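Local structure of tyrosinase (Aspergillus oryzae, 6JU8) at residues P21-I26 with Y437-T442; W150-F155 with C377-L382; D166-P171 with A264-P269. The protein probably catalyses the hydroxylation of L-tyrosine and the oxidation of L-dopa to L-dopaquinone with molecular oxygen, using a dinuclear copper centre, and is present here as its catalytic part. The protein carries 1 engineered substitution. One frame throughout, in Å; residues are numbered along the deposited sequence.

Interaction 1 (P21-I26 with Y437-T442)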
loop_
_atom_site.group_PDB
_atom_site.type_symbol
_atom_site.label_atom_id
_atom_site.label_comp_id
_atom_site.label_asym_id
_atom_site.label_seq_id
_atom_site.Cartn_x
_atom_site.Cartn_y
_atom_site.Cartn_z
ATOM N N PRO A 21 -26.257 -8.307 22.564
ATOM C CA PRO A 21 -24.931 -8.717 22.057
ATOM C C PRO A 21 -23.962 -7.543 22.007
ATOM O O PRO A 21 -24.294 -6.364 21.877
ATOM C CB PRO A 21 -25.269 -9.222 20.655
ATOM C CG PRO A 21 -26.708 -9.655 20.768
ATOM C CD PRO A 21 -27.321 -8.527 21.563
ATOM N N ILE A 22 -22.679 -7.898 22.118
ATOM C CA ILE A 22 -21.634 -6.887 22.268
ATOM C C ILE A 22 -20.873 -6.626 20.980
ATOM O O ILE A 22 -20.543 -7.495 20.157
ATOM C CB ILE A 22 -20.657 -7.291 23.382
ATOM C CG1 ILE A 22 -19.716 -8.436 23.013
ATOM C CG2 ILE A 22 -21.415 -7.638 24.662
ATOM C CD1 ILE A 22 -18.567 -8.595 23.989
ATOM N N ARG A 23 -20.557 -5.344 20.797
ATOM C CA ARG A 23 -19.613 -4.864 19.790
ATOM C C ARG A 23 -18.208 -5.122 20.340
ATOM O O ARG A 23 -17.859 -4.507 21.362
ATOM C CB ARG A 23 -19.848 -3.375 19.528
ATOM C CG ARG A 23 -21.115 -3.103 18.722
ATOM C CD ARG A 23 -21.398 -1.609 18.630
ATOM N NE ARG A 23 -22.544 -1.348 17.741
ATOM C CZ ARG A 23 -22.925 -0.120 17.405
ATOM N NH1 ARG A 23 -22.263 0.930 17.890
ATOM N NH2 ARG A 23 -23.962 0.070 16.603
ATOM N N LYS A 24 -17.459 -5.982 19.658
ATOM C CA LYS A 24 -16.150 -6.415 20.128
ATOM C C LYS A 24 -15.018 -5.606 19.528
ATOM O O LYS A 24 -15.156 -4.984 18.468
ATOM C CB LYS A 24 -15.960 -7.897 19.747
ATOM C CG LYS A 24 -16.965 -8.797 20.453
ATOM C CD LYS A 24 -16.800 -10.254 20.013
ATOM C CE LYS A 24 -17.507 -11.201 20.961
ATOM N NZ LYS A 24 -17.346 -12.608 20.499
ATOM N N ASP A 25 -13.863 -5.621 20.193
ATOM C CA ASP A 25 -12.638 -5.035 19.645
ATOM C C ASP A 25 -12.281 -5.807 18.387
ATOM O O ASP A 25 -12.205 -7.031 18.385
ATOM C CB ASP A 25 -11.551 -5.133 20.707
ATOM C CG ASP A 25 -10.183 -4.646 20.290
ATOM O OD1 ASP A 25 -9.706 -4.993 19.189
ATOM O OD2 ASP A 25 -9.565 -3.932 21.115
ATOM N N ILE A 26 -12.121 -5.088 17.284
ATOM C CA ILE A 26 -11.977 -5.799 16.016
ATOM C C ILE A 26 -10.721 -6.652 15.949
ATOM O O ILE A 26 -10.713 -7.639 15.207
ATOM C CB ILE A 26 -12.021 -4.801 14.839
ATOM C CG1 ILE A 26 -12.221 -5.582 13.533
ATOM C CG2 ILE A 26 -10.802 -3.893 14.839
ATOM C CD1 ILE A 26 -12.497 -4.765 12.310
ATOM N N TYR A 437 -27.470 -3.193 21.182
ATOM C CA TYR A 437 -26.066 -3.559 21.257
ATOM C C TYR A 437 -25.528 -3.055 22.592
ATOM O O TYR A 437 -26.135 -2.209 23.260
ATOM C CB TYR A 437 -25.243 -2.986 20.105
ATOM C CG TYR A 437 -25.103 -1.474 20.109
ATOM C CD1 TYR A 437 -24.130 -0.847 20.856
ATOM C CD2 TYR A 437 -25.980 -0.675 19.367
ATOM C CE1 TYR A 437 -24.022 0.544 20.856
ATOM C CE2 TYR A 437 -25.876 0.708 19.338
ATOM C CZ TYR A 437 -24.883 1.310 20.094
ATOM O OH TYR A 437 -24.784 2.687 20.064
ATOM N N ASP A 438 -24.363 -3.581 22.940
ATOM C CA ASP A 438 -23.688 -3.085 24.150
ATOM C C ASP A 438 -22.180 -3.231 23.941
ATOM O O ASP A 438 -21.732 -3.749 22.907
ATOM C CB ASP A 438 -24.171 -3.849 25.366
ATOM C CG ASP A 438 -24.073 -3.146 26.698
ATOM O OD1 ASP A 438 -23.500 -2.035 26.753
ATOM O OD2 ASP A 438 -24.562 -3.731 27.689
ATOM N N TYR A 439 -21.397 -2.757 24.901
ATOM C CA TYR A 439 -19.947 -2.934 24.927
ATOM C C TYR A 439 -19.569 -3.727 26.173
ATOM O O TYR A 439 -20.161 -3.523 27.232
ATOM C CB TYR A 439 -19.231 -1.572 24.946
ATOM C CG TYR A 439 -19.615 -0.746 23.731
ATOM C CD1 TYR A 439 -19.050 -1.041 22.489
ATOM C CD2 TYR A 439 -20.538 0.296 23.837
ATOM C CE1 TYR A 439 -19.385 -0.305 21.361
ATOM C CE2 TYR A 439 -20.882 1.035 22.710
ATOM C CZ TYR A 439 -20.309 0.728 21.481
ATOM O OH TYR A 439 -20.639 1.441 20.342
ATOM N N ALA A 440 -18.584 -4.601 26.076
ATOM C CA ALA A 440 -18.170 -5.339 27.272
ATOM C C ALA A 440 -17.842 -4.406 28.435
ATOM O O ALA A 440 -18.202 -4.677 29.588
ATOM C CB ALA A 440 -16.957 -6.213 27.004
ATOM N N ILE A 441 -17.144 -3.323 28.123
ATOM C CA ILE A 441 -16.692 -2.425 29.173
ATOM C C ILE A 441 -17.827 -1.739 29.918
ATOM O O ILE A 441 -17.559 -1.308 31.052
ATOM C CB ILE A 441 -15.703 -1.403 28.605
ATOM C CG1 ILE A 441 -14.926 -0.685 29.716
ATOM C CG2 ILE A 441 -16.379 -0.408 27.676
ATOM C CD1 ILE A 441 -13.681 0.008 29.169
ATOM N N THR A 442 -19.008 -1.660 29.317
ATOM C CA THR A 442 -20.156 -1.018 29.979
ATOM C C THR A 442 -21.101 -2.040 30.595
ATOM O O THR A 442 -22.175 -1.684 31.085
ATOM C CB THR A 442 -20.932 -0.069 29.054
ATOM O OG1 THR A 442 -21.250 -0.662 27.786
ATOM C CG2 THR A 442 -20.080 1.148 28.715
HETATM O O HOH W 1 -24.012 3.120 17.365
HETATM O O HOH W 2 -16.839 -4.799 23.834
#

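Interaction 2 (W150-F155 with C377-L382)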
loop_
_atom_site.group_PDB
_atom_site.type_symbol
_atom_site.label_atom_id
_atom_site.label_comp_id
_atom_site.label_asym_id
_atom_site.label_seq_id
_atom_site.Cartn_x
_atom_site.Cartn_y
_atom_site.Cartn_z
ATOM N N TRP A 150 -12.725 -0.263 16.438
ATOM C CA TRP A 150 -11.265 -0.142 16.447
ATOM C C TRP A 150 -10.806 0.638 17.668
ATOM O O TRP A 150 -11.077 1.836 17.796
ATOM C CB TRP A 150 -10.793 0.563 15.178
ATOM C CG TRP A 150 -9.336 0.934 15.215
ATOM C CD1 TRP A 150 -8.298 0.166 15.651
ATOM C CD2 TRP A 150 -8.794 2.192 14.780
ATOM N NE1 TRP A 150 -7.126 0.880 15.524
ATOM C CE2 TRP A 150 -7.400 2.118 15.000
ATOM C CE3 TRP A 150 -9.346 3.366 14.258
ATOM C CZ2 TRP A 150 -6.537 3.174 14.698
ATOM C CZ3 TRP A 150 -8.490 4.418 13.963
ATOM C CH2 TRP A 150 -7.105 4.315 14.190
ATOM N N ASP A 151 -10.127 -0.060 18.572
ATOM C CA ASP A 151 -9.613 0.608 19.766
ATOM C C ASP A 151 -8.304 1.313 19.436
ATOM O O ASP A 151 -7.200 0.776 19.577
ATOM C CB ASP A 151 -9.439 -0.367 20.936
ATOM C CG ASP A 151 -9.345 0.422 22.247
ATOM O OD1 ASP A 151 -8.981 1.608 22.214
ATOM O OD2 ASP A 151 -9.681 -0.174 23.294
ATOM N N PHE A 152 -8.442 2.550 18.959
ATOM C CA PHE A 152 -7.281 3.333 18.526
ATOM C C PHE A 152 -6.367 3.699 19.696
ATOM O O PHE A 152 -5.236 4.159 19.465
ATOM C CB PHE A 152 -7.691 4.568 17.712
ATOM C CG PHE A 152 -8.664 5.499 18.398
ATOM C CD1 PHE A 152 -8.287 6.222 19.525
ATOM C CD2 PHE A 152 -9.970 5.639 17.935
ATOM C CE1 PHE A 152 -9.203 7.075 20.151
ATOM C CE2 PHE A 152 -10.886 6.505 18.519
ATOM C CZ PHE A 152 -10.485 7.222 19.645
ATOM N N ALA A 153 -6.821 3.538 20.940
ATOM C CA ALA A 153 -6.064 3.929 22.119
ATOM C C ALA A 153 -5.474 2.742 22.866
ATOM O O ALA A 153 -4.797 2.953 23.878
ATOM C CB ALA A 153 -6.948 4.758 23.029
ATOM N N ARG A 154 -5.686 1.520 22.403
ATOM C CA ARG A 154 -5.194 0.317 23.058
ATOM C C ARG A 154 -3.964 -0.198 22.317
ATOM O O ARG A 154 -3.986 -0.310 21.090
ATOM C CB ARG A 154 -6.282 -0.767 23.037
ATOM C CG ARG A 154 -5.892 -2.039 23.799
ATOM C CD ARG A 154 -7.069 -3.013 23.747
ATOM N NE ARG A 154 -6.752 -4.217 24.502
ATOM C CZ ARG A 154 -7.387 -5.376 24.352
ATOM N NH1 ARG A 154 -8.352 -5.517 23.467
ATOM N NH2 ARG A 154 -7.030 -6.412 25.091
ATOM N N PHE A 155 -2.890 -0.539 23.018
ATOM C CA PHE A 155 -1.722 -1.094 22.342
ATOM C C PHE A 155 -2.095 -2.416 21.691
ATOM O O PHE A 155 -2.736 -3.264 22.331
ATOM C CB PHE A 155 -0.613 -1.319 23.379
ATOM C CG PHE A 155 -0.093 -0.033 23.977
ATOM C CD1 PHE A 155 0.166 1.084 23.191
ATOM C CD2 PHE A 155 0.143 0.056 25.344
ATOM C CE1 PHE A 155 0.694 2.221 23.775
ATOM C CE2 PHE A 155 0.687 1.191 25.931
ATOM C CZ PHE A 155 0.965 2.287 25.138
ATOM N N CYS A 377 -17.345 3.511 15.593
ATOM C CA CYS A 377 -17.811 2.550 16.573
ATOM C C CYS A 377 -17.068 2.738 17.892
ATOM O O CYS A 377 -17.700 2.753 18.977
ATOM C CB CYS A 377 -17.722 1.133 15.969
ATOM S SG CYS A 377 -18.609 -0.021 17.064
ATOM N N ASN A 378 -15.756 2.999 17.857
ATOM C CA ASN A 378 -15.067 3.305 19.111
ATOM C C ASN A 378 -15.443 4.671 19.667
ATOM O O ASN A 378 -15.505 4.828 20.893
ATOM C CB ASN A 378 -13.533 3.239 18.975
ATOM C CG ASN A 378 -12.898 3.124 20.351
ATOM O OD1 ASN A 378 -13.357 2.316 21.180
ATOM N ND2 ASN A 378 -11.876 3.909 20.641
ATOM N N ILE A 379 -15.711 5.672 18.829
ATOM C CA ILE A 379 -16.180 6.960 19.372
ATOM C C ILE A 379 -17.504 6.756 20.097
ATOM O O ILE A 379 -17.739 7.364 21.157
ATOM C CB ILE A 379 -16.250 8.006 18.259
ATOM C CG1 ILE A 379 -14.853 8.266 17.671
ATOM C CG2 ILE A 379 -16.939 9.288 18.716
ATOM C CD1 ILE A 379 -13.834 8.750 18.695
ATOM N N ASP A 380 -18.359 5.882 19.564
ATOM C CA ASP A 380 -19.615 5.550 20.244
ATOM C C ASP A 380 -19.368 4.877 21.584
ATOM O O ASP A 380 -20.038 5.178 22.586
ATOM C CB ASP A 380 -20.468 4.634 19.341
ATOM C CG ASP A 380 -21.874 4.568 19.922
ATOM O OD1 ASP A 380 -22.538 5.626 19.882
ATOM O OD2 ASP A 380 -22.282 3.507 20.440
ATOM N N ARG A 381 -18.412 3.952 21.611
ATOM C CA ARG A 381 -18.003 3.258 22.847
ATOM C C ARG A 381 -17.462 4.234 23.890
ATOM O O ARG A 381 -17.806 4.154 25.073
ATOM C CB ARG A 381 -16.972 2.189 22.453
ATOM C CG ARG A 381 -16.385 1.449 23.677
ATOM C CD ARG A 381 -15.523 0.280 23.161
ATOM N NE ARG A 381 -14.688 -0.274 24.215
ATOM C CZ ARG A 381 -13.500 0.232 24.565
ATOM N NH1 ARG A 381 -13.019 1.318 23.953
ATOM N NH2 ARG A 381 -12.797 -0.319 25.538
ATOM N N LEU A 382 -16.600 5.159 23.455
ATOM C CA LEU A 382 -16.064 6.157 24.381
ATOM C C LEU A 382 -17.186 7.020 24.946
ATOM O O LEU A 382 -17.196 7.355 26.129
ATOM C CB LEU A 382 -15.037 7.040 23.680
ATOM C CG LEU A 382 -13.718 6.337 23.305
ATOM C CD1 LEU A 382 -12.844 7.287 22.508
ATOM C CD2 LEU A 382 -12.995 5.818 24.543
HETATM O O HOH W 3 -10.480 3.582 23.217
#

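Interaction 3 (D166-P171 with A264-P269)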
loop_
_atom_site.group_PDB
_atom_site.type_symbol
_atom_site.label_atom_id
_atom_site.label_comp_id
_atom_site.label_asym_id
_atom_site.label_seq_id
_atom_site.Cartn_x
_atom_site.Cartn_y
_atom_site.Cartn_z
ATOM N N ASP A 166 3.116 -2.500 22.559
ATOM C CA ASP A 166 3.854 -1.287 22.840
ATOM C C ASP A 166 3.446 -0.142 21.919
ATOM O O ASP A 166 3.906 0.992 22.077
ATOM C CB ASP A 166 5.351 -1.587 22.668
ATOM C CG ASP A 166 5.740 -2.098 21.294
ATOM O OD1 ASP A 166 4.893 -2.663 20.564
ATOM O OD2 ASP A 166 6.938 -1.939 20.926
ATOM N N GLU A 167 2.654 -0.423 20.885
ATOM C CA GLU A 167 2.355 0.324 19.673
ATOM C C GLU A 167 0.850 0.420 19.417
ATOM O O GLU A 167 0.175 -0.627 19.406
ATOM C CB GLU A 167 2.985 -0.342 18.424
ATOM C CG GLU A 167 2.954 0.494 17.162
ATOM C CD GLU A 167 3.303 -0.176 15.852
ATOM O OE1 GLU A 167 3.392 -1.419 15.743
ATOM O OE2 GLU A 167 3.504 0.541 14.828
ATOM N N LEU A 168 0.277 1.598 19.164
ATOM C CA LEU A 168 -1.065 1.678 18.614
ATOM C C LEU A 168 -1.010 1.307 17.143
ATOM O O LEU A 168 -0.019 1.576 16.451
ATOM C CB LEU A 168 -1.593 3.101 18.808
ATOM C CG LEU A 168 -1.552 3.673 20.226
ATOM C CD1 LEU A 168 -2.012 5.124 20.206
ATOM C CD2 LEU A 168 -2.427 2.832 21.145
ATOM N N ARG A 169 -2.054 0.671 16.637
ATOM C CA ARG A 169 -2.020 0.213 15.254
ATOM C C ARG A 169 -3.403 0.280 14.633
ATOM O O ARG A 169 -4.415 0.039 15.316
ATOM C CB ARG A 169 -1.580 -1.254 15.147
ATOM C CG ARG A 169 -0.151 -1.521 15.642
ATOM C CD ARG A 169 0.163 -2.994 15.372
ATOM N NE ARG A 169 1.383 -3.420 16.064
ATOM C CZ ARG A 169 1.708 -4.704 16.177
ATOM N NH1 ARG A 169 0.893 -5.632 15.670
ATOM N NH2 ARG A 169 2.834 -5.034 16.803
ATOM N N LEU A 170 -3.444 0.508 13.316
ATOM C CA LEU A 170 -4.687 0.169 12.605
ATOM C C LEU A 170 -5.073 -1.296 12.811
ATOM O O LEU A 170 -4.227 -2.160 13.027
ATOM C CB LEU A 170 -4.537 0.393 11.098
ATOM C CG LEU A 170 -4.220 1.800 10.621
ATOM C CD1 LEU A 170 -4.322 1.930 9.100
ATOM C CD2 LEU A 170 -5.056 2.862 11.291
ATOM N N PRO A 171 -6.355 -1.634 12.711
ATOM C CA PRO A 171 -6.758 -3.048 12.863
ATOM C C PRO A 171 -6.000 -3.972 11.917
ATOM O O PRO A 171 -5.771 -3.655 10.737
ATOM C CB PRO A 171 -8.229 -3.036 12.413
ATOM C CG PRO A 171 -8.685 -1.647 12.736
ATOM C CD PRO A 171 -7.498 -0.748 12.418
ATOM N N ALA A 264 1.936 7.849 12.510
ATOM C CA ALA A 264 1.234 9.035 12.971
ATOM C C ALA A 264 0.502 8.775 14.283
ATOM O O ALA A 264 0.501 9.625 15.163
ATOM C CB ALA A 264 0.215 9.467 11.917
ATOM N N LEU A 265 -0.150 7.626 14.439
ATOM C CA LEU A 265 -0.848 7.306 15.681
ATOM C C LEU A 265 0.109 7.366 16.860
ATOM O O LEU A 265 -0.279 7.876 17.918
ATOM C CB LEU A 265 -1.520 5.940 15.599
ATOM C CG LEU A 265 -2.659 5.766 14.608
ATOM C CD1 LEU A 265 -2.964 4.270 14.506
ATOM C CD2 LEU A 265 -3.897 6.525 15.038
ATOM N N ASN A 266 1.330 6.853 16.677
ATOM C CA ASN A 266 2.274 6.789 17.780
ATOM C C ASN A 266 3.100 8.044 17.952
ATOM O O ASN A 266 3.576 8.304 19.075
ATOM C CB ASN A 266 3.146 5.531 17.606
ATOM C CG ASN A 266 2.289 4.295 17.811
ATOM O OD1 ASN A 266 1.870 3.980 18.933
ATOM N ND2 ASN A 266 1.991 3.603 16.711
ATOM N N GLU A 267 3.217 8.876 16.925
ATOM C CA GLU A 267 3.843 10.196 17.044
ATOM C C GLU A 267 2.859 11.268 17.517
ATOM O O GLU A 267 3.312 12.302 18.013
ATOM C CB GLU A 267 4.457 10.636 15.709
ATOM C CG GLU A 267 5.706 9.836 15.345
ATOM C CD GLU A 267 6.648 10.564 14.417
ATOM O OE1 GLU A 267 7.755 10.037 14.198
ATOM O OE2 GLU A 267 6.310 11.647 13.902
ATOM N N HIS A 268 1.569 11.011 17.380
ATOM C CA HIS A 268 0.473 11.853 17.827
ATOM C C HIS A 268 0.662 13.338 17.574
ATOM O O HIS A 268 0.612 14.127 18.524
ATOM C CB HIS A 268 0.183 11.567 19.309
ATOM C CG HIS A 268 1.343 11.698 20.237
ATOM N ND1 HIS A 268 1.814 12.894 20.720
ATOM C CD2 HIS A 268 2.129 10.737 20.784
ATOM C CE1 HIS A 268 2.859 12.693 21.514
ATOM N NE2 HIS A 268 3.049 11.393 21.586
ATOM N N PRO A 269 0.823 13.764 16.323
ATOM C CA PRO A 269 0.972 15.203 16.051
ATOM C C PRO A 269 -0.354 15.930 16.135
ATOM O O PRO A 269 -1.054 16.114 15.137
ATOM C CB PRO A 269 1.555 15.189 14.636
ATOM C CG PRO A 269 1.026 13.942 14.005
ATOM C CD PRO A 269 0.918 12.933 15.112
#

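Interaction 1 (P21-I26 with Y437-T442)
Arg23 CG stands anti to the carbonyl carbon (chi1 -73°) with the chain extended from there to NE, and Tyr437 CG sits between its own backbone N and carbonyl carbon (chi1 67°), an arrangement in which the arginine can lay its guanidinium over the tyrosine ring. Tyr437-Asp438-Tyr439 fits the Tyr-X-Tyr tyrosine motif known near the end of the catalytic domain in polyphenol oxidases, and here it receives an N-terminal arginine. The guanidinium lies flat on the phenol ring, the planes only 2° apart, and Arg23 CZ is 3.4 Å from the ring centroid, directly over the face. This is a stacked cation-pi pair, for which arginine is well suited because its charge is spread over a flat group whose N-H groups still point outward, near its plane. One of them, on Arg23 NH1, goes to Tyr439 OH at 3.0 Å, somewhat tilted from that plane, while Arg23 NE forms a salt bridge with Glu115, probably the principal counter-charge. Asp380 OD2 takes hydrogen bonds with both tyrosine hydroxyls and may add a weaker, longer contribution.

At the backbone, the segments form a single beta bridge between Ile22 and Asp438. Asp438 N donates to Pro21 O at 3.0 Å, and Arg23 N returns a straighter bond to Asp438 O at 2.9 Å. Proline can serve here because the bridge asks only for its carbonyl. The ring of Tyr439 also rests obliquely against the aliphatic root of the arginine, Arg23 CB lying 3.6 Å from Tyr439 CE1. Two waters complete the join. One spans Arg23 O and Ala440 N; the other accepts from Arg23 NH1 at 2.9 Å and donates to Tyr437 OH at 2.8 Å.

Interaction 2 (W150-F155 with C377-L382)
Trp150 and Asn378 bring their CA atoms to 5.8 Å where a loop, entering a type I beta turn from Asp151 to Arg154, runs past a helix. Trp150 O lies against the side-chain root, 3.1 Å from Asn378 CB. Beyond it, the amide of Asn378 stands almost upright on the Phe152 ring, planes 83° apart, with Asn378 ND2 over the face toward the rim, 3.5 Å from Phe152 CE2. The ring's outer end is met by aliphatic groups: Ile379 CD1 approaches Phe152 CE2 in the ring plane at 3.7 Å, and Leu382 CD1 touches Phe152 CZ obliquely. The helix is 371-389 of the copper-binding helical bundle typical of tyrosinases. It carries the copper ligand His376, and Ile379 also packs on His332, a ligand of the same copper.

Asparagine suits its place because its amide both donates and accepts: Asn378 OD1 takes Arg381 NH1 on an in-plane lone pair, 3.0 Å away, while Asn378 ND2 donates to a water that in turn donates to Asp151 OD1. That carboxylate oxygen also accepts from Ala153 N, forming an Asx turn. Asp151 OD2 sits off the plane of the guanidinium, 3.7 Å from Arg381 NH1, so this long salt bridge is a matter of charge with no N-H directed at the oxygen; Tyr456 OH hydrogen-bonds to both Asp151 OD2 and Arg381 NH2.

Interaction 3 (D166-P171 with A264-P269)
Asn266 makes a side-chain-to-backbone contact with Leu168, buried where the end of helix 258-267 meets the long loop before strand 178-182 in the common central domain of tyrosinase. Leu168 N donates to Asn266 OD1 at 2.9 Å, in the carbonyl plane and on a lone pair, while Asn266 ND2 donates to Leu168 O, also 2.9 Å away and close to the amide plane. Two nearly straight bonds, one in each direction, fix the rotation of the amide. Asparagine fits because it carries a donor and an acceptor side by side, as a peptide group does; its ND2 also donates to Asn262 O, one turn back in the helix.

On the Leu265 side the packing is aliphatic. Leu168 CB lies 4.3 Å from Leu265 CB, and Leu265 CD1 meets Leu170 CD2 at 4.1 Å, the side chains crossing at about a right angle. Glu167 CG lies 3.3 Å from Asn266 ND2, and Glu167 OE1 is held by Arg169 NE and by Tyr246 OH of the second subunit. The helix ends just beyond, as His268 adopts a positive phi of 42°.

Arg169 NH2 is hydrogen-bonded to Asn245 O of the second subunit, and its guanidinium makes a cation-pi contact with the same Tyr246. Within the chain, Leu170 packs on Trp258 and Ala261 of helix 258-267 and on Val339 of helix 328-340, the helix that carries the copper ligands His332 and His336.

In the fold
Starting from the N terminus, residues 21-26 are the first partner, and interaction 1 closes with residues 437-442 only near the end, so its loop spans nearly the whole of this chain. Within it, residues 150-155 meet helix 371-389 in interaction 2, and inside that span again 166-171 pairs with 264-269 in interaction 3. The three loops thus enclose one another without crossing. Neighbouring contacts also touch: Arg23 CD packs on Cys377 SG, Trp150 NE1 bonds to Arg169 O of interaction 3, and Ile26 packs on Pro171. Interactions 1 and 2 bring the chain ends and the 150-155 loop to helix 371-389, while interaction 3 joins the 166-171 loop to helix 258-267.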